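Local coordinates for enoyl-CoA hydratase/carnithine racemase (Thermus thermophilus JL-18, PDB 6SL9), which isomerises a CoA thioester to form oxepin-CoA in bacterial phenylacetic acid catabolism, as the crotonase-family enzyme PaaG, at the interface of chains A and B. Coordinates in Å, arbitrary orientation; residue numbers count along the deposited sequence, not the author numbering. Chains: chain A/B, Enoyl-CoA hydratase/carnithine racemase.

The interface of chains A and B. Residues chain A 144-145, 148, 153, 156-157, 160; chain B 212, 215.
The side-chain hydroxyl OG1 of B:Thr215 donates a hydrogen bond of 2.9 Å to the backbone carbonyl O of A:Ser144, in the first turn of helix 143-151. The donor meets the oxygen at a C=O...donor angle of 126° and stands 24° from the carbonyl plane. Four places on along the helix is A:Pro148, which has no backbone N-H, so the A:Ser144 carbonyl cannot make the usual i to i+4 helical bond and can take the B:Thr215 hydroxyl instead. OG1 lies anti to the backbone N of B:Thr215 (chi1 -176°), which points it at chain A. The methyl CG2 is turned towards A:Pro148, 3.8 Å from ring carbon CG. B:Thr215 is poorly ordered, however, so this bond and its methyl contact may be less fixed than the distances suggest.

One turn earlier, at the end of helix 202-214, B:Leu212 packs against apolar side-chain surface of A:Pro148, A:Leu153 and A:Leu160 and the stem of A:Gln157, from helices 143-151 and 153-162. Its two methyls divide this surface. CD2 sits 3.7 Å from CG of A:Pro148. The same methyl is 3.8 Å from CD1 of A:Leu160, whose side chain runs past it in the opposite direction. CD1 faces the aliphatic stem of A:Gln157, 4.1 Å from CG. Nearer the backbone, CB of B:Leu212 lies 4.2 Å from CD1 of A:Leu153. With CG anti to its carbonyl carbon, beside the backbone N, and the chain extended beyond it, B:Leu212 spreads its fork across this surface; it buries 93 Å² here.

This patch, where the end of helix 202-214 and the following 3-10 turn of chain B meet two helices of chain A, combines leucine packing with a hydroxyl-carbonyl bond of limited certainty. It forms part of the contact between neighbouring subunits in the deposited trimer, and probably supports the trimeric assembly common among crotonase-fold enzymes.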
loop_
_atom_site.group_PDB
_atom_site.type_symbol
_atom_site.label_atom_id
_atom_site.label_comp_id
_atom_site.label_asym_id
_atom_site.label_seq_id
_atom_site.Cartn_x
_atom_site.Cartn_y
_atom_site.Cartn_z
ATOM N N SER A 144 -4.336 -12.611 3.713
ATOM C CA SER A 144 -3.226 -11.842 4.305
ATOM C C SER A 144 -2.430 -11.084 3.220
ATOM O O SER A 144 -1.756 -10.122 3.569
ATOM C CB SER A 144 -2.315 -12.703 5.129
ATOM O OG SER A 144 -1.463 -13.518 4.353
ATOM N N PHE A 145 -2.487 -11.556 1.999
ATOM C CA PHE A 145 -1.854 -10.922 0.818
ATOM C C PHE A 145 -2.739 -9.783 0.369
ATOM O O PHE A 145 -2.269 -8.643 0.223
ATOM C CB PHE A 145 -1.620 -12.026 -0.189
ATOM C CG PHE A 145 -1.033 -11.549 -1.498
ATOM C CD1 PHE A 145 -1.858 -11.131 -2.527
ATOM C CD2 PHE A 145 0.324 -11.604 -1.762
ATOM C CE1 PHE A 145 -1.343 -10.656 -3.709
ATOM C CE2 PHE A 145 0.854 -11.215 -3.000
ATOM C CZ PHE A 145 0.010 -10.738 -3.984
ATOM N N PRO A 148 -4.053 -6.097 3.026
ATOM C CA PRO A 148 -3.249 -4.899 3.188
ATOM C C PRO A 148 -3.038 -4.138 1.872
ATOM O O PRO A 148 -2.964 -2.906 1.889
ATOM C CB PRO A 148 -1.941 -5.404 3.762
ATOM C CG PRO A 148 -2.181 -6.840 4.167
ATOM C CD PRO A 148 -3.338 -7.338 3.413
ATOM N N LEU A 153 -2.232 -1.088 5.396
ATOM C CA LEU A 153 -1.912 -1.871 6.603
ATOM C C LEU A 153 -2.761 -1.423 7.802
ATOM O O LEU A 153 -3.148 -2.269 8.623
ATOM C CB LEU A 153 -0.430 -1.739 6.906
ATOM C CG LEU A 153 0.027 -2.435 8.167
ATOM C CD1 LEU A 153 -0.223 -3.928 8.114
ATOM C CD2 LEU A 153 1.498 -2.139 8.441
ATOM N N ALA A 156 -6.124 -2.954 7.533
ATOM C CA ALA A 156 -5.983 -4.420 7.590
ATOM C C ALA A 156 -5.781 -4.853 9.048
ATOM O O ALA A 156 -6.371 -5.869 9.481
ATOM C CB ALA A 156 -4.851 -4.886 6.686
ATOM N N GLN A 157 -4.978 -4.131 9.834
ATOM C CA GLN A 157 -4.771 -4.499 11.278
ATOM C C GLN A 157 -6.103 -4.536 11.987
ATOM O O GLN A 157 -6.398 -5.498 12.754
ATOM C CB GLN A 157 -3.882 -3.424 11.949
ATOM C CG GLN A 157 -2.445 -3.593 11.538
ATOM C CD GLN A 157 -1.634 -2.371 11.978
ATOM O OE1 GLN A 157 -2.083 -1.199 11.913
ATOM N NE2 GLN A 157 -0.406 -2.678 12.273
ATOM N N LEU A 160 -8.566 -7.354 10.660
ATOM C CA LEU A 160 -8.170 -8.723 10.979
ATOM C C LEU A 160 -8.182 -9.000 12.477
ATOM O O LEU A 160 -8.637 -10.099 12.902
ATOM C CB LEU A 160 -6.782 -9.005 10.381
ATOM C CG LEU A 160 -6.760 -9.111 8.876
ATOM C CD1 LEU A 160 -5.329 -9.036 8.402
ATOM C CD2 LEU A 160 -7.418 -10.399 8.387
ATOM N N LEU B 212 1.173 -10.187 8.434
ATOM C CA LEU B 212 1.133 -8.775 8.024
ATOM C C LEU B 212 2.522 -8.222 7.855
ATOM O O LEU B 212 2.746 -7.472 6.889
ATOM C CB LEU B 212 0.349 -7.961 9.039
ATOM C CG LEU B 212 -1.168 -8.217 9.058
ATOM C CD1 LEU B 212 -1.790 -7.429 10.184
ATOM C CD2 LEU B 212 -1.781 -7.876 7.699
ATOM N N THR B 215 3.814 -9.389 4.367
ATOM C CA THR B 215 2.864 -9.501 3.196
ATOM C C THR B 215 3.467 -8.835 1.950
ATOM O O THR B 215 3.314 -9.340 0.784
ATOM C CB THR B 215 1.479 -8.927 3.544
ATOM O OG1 THR B 215 0.666 -9.213 2.349
ATOM C CG2 THR B 215 1.566 -7.447 3.900
#